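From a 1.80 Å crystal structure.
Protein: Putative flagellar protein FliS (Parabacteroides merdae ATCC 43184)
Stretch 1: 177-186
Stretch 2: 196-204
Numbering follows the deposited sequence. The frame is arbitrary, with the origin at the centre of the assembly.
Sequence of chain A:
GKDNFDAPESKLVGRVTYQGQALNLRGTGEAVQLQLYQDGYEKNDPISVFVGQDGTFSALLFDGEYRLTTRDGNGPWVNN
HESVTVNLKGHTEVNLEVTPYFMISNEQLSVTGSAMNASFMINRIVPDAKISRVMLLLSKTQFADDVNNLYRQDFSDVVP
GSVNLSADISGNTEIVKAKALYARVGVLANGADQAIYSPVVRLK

Stretch 1, residues 177-186: KAKALYARVG
Stretch 2 196-204: IYSPVVRLK

Two segments run antiparallel, 159° apart end to end, extended from Ala180 to Gly186 and from Ile196 to Arg202, with Lys177 (-75/-25), Lys179 (-80/-25) and Leu203 (-99/-27) turned out of that conformation. Ile196 begins the walk with its side chain away, giving its O to Gly186 CA at 3.3 Å. Tyr197 (-127/170, chi1 m) pairs with Gly186 without hydrogen bonds, CA to CA 4.2 Å; an ideal CB on that glycine would sit 3.0 Å from Tyr197 CE2, so the ring uses the space. On this ring the guanidinium of Arg184, all trans, lies flat, centres 4.4 Å apart.

Ser198 (chi1 p) replaces a regular rung: its N reaches Val185 O at 3.0 Å, its OG accepts from Val185 N at 3.0 Å, and its O takes Arg184 NE at 2.9 Å. Here the register shifts by one. After Pro199, Val200 (t) puts CG2 over the other guanidinium face and CG1 3.7 Å from Tyr182 CB.

Val201 resumes the ladder: Ala183 N to Val201 O is 2.8 Å, Val201 N to Ala183 O 2.9 Å. Arg202, fully trans, rests CG on the Tyr182 ring (chi1 m), 4.1 Å from its centroid, while its NE binds Lys204 O at 2.9 Å. Leu203 N meets Leu181 O at 2.7 Å. Finally, Leu181 N donates to terminal Lys204 O at 2.9 Å, and one water links Lys204 NZ to Ala178 O.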

# COMPACT_ATOMS: atom_id res chain seq x y z
N LYS A 177 -4.92 -25.46 -8.65
CA LYS A 177 -5.52 -26.01 -7.42
C LYS A 177 -6.29 -24.99 -6.57
O LYS A 177 -7.11 -25.39 -5.75
CB LYS A 177 -4.40 -26.58 -6.53
CG LYS A 177 -3.96 -28.00 -6.85
CD LYS A 177 -2.55 -28.32 -6.31
CE LYS A 177 -2.41 -28.20 -4.81
NZ LYS A 177 -1.10 -28.73 -4.33
N ALA A 178 -5.95 -23.71 -6.69
CA ALA A 178 -6.53 -22.64 -5.87
C ALA A 178 -8.08 -22.58 -5.98
O ALA A 178 -8.59 -22.52 -7.08
CB ALA A 178 -5.92 -21.30 -6.28
N LYS A 179 -8.80 -22.56 -4.84
CA LYS A 179 -10.27 -22.47 -4.86
C LYS A 179 -10.70 -21.02 -5.07
O LYS A 179 -11.80 -20.77 -5.56
CB LYS A 179 -10.91 -23.05 -3.60
CG LYS A 179 -10.73 -24.55 -3.50
CD LYS A 179 -11.49 -25.14 -2.33
CE LYS A 179 -11.01 -26.53 -2.01
NZ LYS A 179 -11.65 -27.06 -0.77
N ALA A 180 -9.85 -20.08 -4.71
CA ALA A 180 -10.08 -18.65 -4.91
C ALA A 180 -8.79 -18.07 -5.43
O ALA A 180 -7.73 -18.55 -5.04
CB ALA A 180 -10.49 -17.97 -3.60
N LEU A 181 -8.88 -17.07 -6.32
CA LEU A 181 -7.67 -16.48 -6.88
C LEU A 181 -7.81 -14.98 -6.95
O LEU A 181 -8.82 -14.46 -7.45
CB LEU A 181 -7.39 -17.08 -8.29
CG LEU A 181 -6.01 -16.83 -8.89
CD1 LEU A 181 -4.92 -17.62 -8.14
CD2 LEU A 181 -6.00 -17.18 -10.39
N TYR A 182 -6.78 -14.28 -6.45
CA TYR A 182 -6.76 -12.82 -6.39
C TYR A 182 -5.53 -12.29 -7.11
O TYR A 182 -4.47 -12.91 -7.04
CB TYR A 182 -6.75 -12.35 -4.93
CG TYR A 182 -7.98 -12.75 -4.14
CD1 TYR A 182 -8.11 -14.03 -3.61
CD2 TYR A 182 -9.00 -11.83 -3.89
CE1 TYR A 182 -9.23 -14.40 -2.87
CE2 TYR A 182 -10.12 -12.19 -3.13
CZ TYR A 182 -10.23 -13.47 -2.62
OH TYR A 182 -11.32 -13.83 -1.86
N ALA A 183 -5.66 -11.17 -7.83
CA ALA A 183 -4.56 -10.59 -8.59
C ALA A 183 -4.23 -9.21 -8.09
O ALA A 183 -5.11 -8.51 -7.55
CB ALA A 183 -4.89 -10.55 -10.08
N ARG A 184 -2.99 -8.78 -8.32
CA ARG A 184 -2.54 -7.44 -7.95
C ARG A 184 -1.31 -7.09 -8.77
O ARG A 184 -0.55 -7.98 -9.19
CB ARG A 184 -2.22 -7.36 -6.43
CG ARG A 184 -2.43 -5.96 -5.84
CD ARG A 184 -2.07 -5.95 -4.35
NE ARG A 184 -2.60 -4.76 -3.64
CZ ARG A 184 -2.21 -4.38 -2.43
NH1 ARG A 184 -1.28 -5.07 -1.76
NH2 ARG A 184 -2.72 -3.27 -1.88
N VAL A 185 -1.06 -5.79 -8.95
CA VAL A 185 0.19 -5.38 -9.59
C VAL A 185 0.89 -4.41 -8.63
O VAL A 185 0.22 -3.74 -7.83
CB VAL A 185 0.07 -4.82 -11.02
CG1 VAL A 185 -0.34 -5.92 -12.01
CG2 VAL A 185 -0.86 -3.61 -11.10
N GLY A 186 2.21 -4.38 -8.69
CA GLY A 186 3.02 -3.51 -7.84
C GLY A 186 4.07 -2.75 -8.63
O GLY A 186 4.54 -3.24 -9.65
N ILE A 196 4.05 0.64 -4.39
CA ILE A 196 2.64 1.05 -4.47
C ILE A 196 1.98 -0.03 -5.30
O ILE A 196 2.63 -0.65 -6.15
CB ILE A 196 2.42 2.49 -5.04
CG1 ILE A 196 0.96 2.98 -4.76
CG2 ILE A 196 2.79 2.58 -6.52
CD1 ILE A 196 0.87 4.29 -4.09
N TYR A 197 0.72 -0.32 -5.02
CA TYR A 197 0.02 -1.39 -5.71
C TYR A 197 -1.30 -0.91 -6.31
O TYR A 197 -1.79 0.18 -6.02
CB TYR A 197 -0.27 -2.52 -4.70
CG TYR A 197 0.94 -3.21 -4.10
CD1 TYR A 197 1.58 -2.69 -2.98
CD2 TYR A 197 1.41 -4.42 -4.62
CE1 TYR A 197 2.68 -3.33 -2.42
CE2 TYR A 197 2.52 -5.06 -4.08
CZ TYR A 197 3.16 -4.50 -2.98
OH TYR A 197 4.22 -5.14 -2.42
N SER A 198 -1.89 -1.77 -7.12
CA SER A 198 -3.26 -1.62 -7.58
C SER A 198 -4.17 -2.15 -6.47
O SER A 198 -3.67 -2.84 -5.57
CB SER A 198 -3.46 -2.47 -8.85
OG SER A 198 -3.38 -3.86 -8.56
N PRO A 199 -5.50 -1.94 -6.49
CA PRO A 199 -6.36 -2.71 -5.57
C PRO A 199 -6.24 -4.20 -5.88
O PRO A 199 -5.82 -4.58 -6.99
CB PRO A 199 -7.79 -2.24 -5.93
CG PRO A 199 -7.61 -0.98 -6.71
CD PRO A 199 -6.32 -1.13 -7.43
N VAL A 200 -6.58 -5.06 -4.92
CA VAL A 200 -6.60 -6.50 -5.15
C VAL A 200 -7.89 -6.79 -5.92
O VAL A 200 -8.93 -6.25 -5.54
CB VAL A 200 -6.54 -7.27 -3.80
CG1 VAL A 200 -6.76 -8.78 -3.98
CG2 VAL A 200 -5.24 -6.99 -3.08
N VAL A 201 -7.81 -7.59 -6.99
CA VAL A 201 -8.93 -7.98 -7.85
C VAL A 201 -9.18 -9.49 -7.71
O VAL A 201 -8.27 -10.28 -7.99
CB VAL A 201 -8.63 -7.58 -9.34
CG1 VAL A 201 -9.75 -8.04 -10.28
CG2 VAL A 201 -8.43 -6.06 -9.46
N ARG A 202 -10.41 -9.90 -7.33
CA ARG A 202 -10.75 -11.30 -7.25
C ARG A 202 -11.05 -11.83 -8.67
O ARG A 202 -11.92 -11.29 -9.36
CB ARG A 202 -11.95 -11.57 -6.30
CG ARG A 202 -12.13 -13.05 -6.10
CD ARG A 202 -13.18 -13.39 -5.07
NE ARG A 202 -13.33 -14.84 -4.98
CZ ARG A 202 -14.12 -15.45 -4.11
NH1 ARG A 202 -14.84 -14.75 -3.24
NH2 ARG A 202 -14.20 -16.77 -4.09
N LEU A 203 -10.32 -12.86 -9.10
CA LEU A 203 -10.50 -13.44 -10.44
C LEU A 203 -11.36 -14.70 -10.40
O LEU A 203 -11.99 -15.02 -11.41
CB LEU A 203 -9.15 -13.75 -11.11
CG LEU A 203 -8.17 -12.58 -11.29
CD1 LEU A 203 -6.91 -13.06 -11.96
CD2 LEU A 203 -8.79 -11.45 -12.11
N LYS A 204 -11.37 -15.41 -9.26
CA LYS A 204 -12.20 -16.60 -9.06
C LYS A 204 -12.39 -16.86 -7.56
O LYS A 204 -11.63 -16.29 -6.75
CB LYS A 204 -11.65 -17.84 -9.79
CG LYS A 204 -10.46 -18.54 -9.14
CD LYS A 204 -10.19 -19.93 -9.75
CE LYS A 204 -9.34 -19.87 -11.00
NZ LYS A 204 -9.08 -21.22 -11.56
OXT LYS A 204 -13.36 -17.56 -7.19
O HOH W 1 -8.71 -23.27 -9.68
O HOH W 2 -14.09 -19.31 -5.24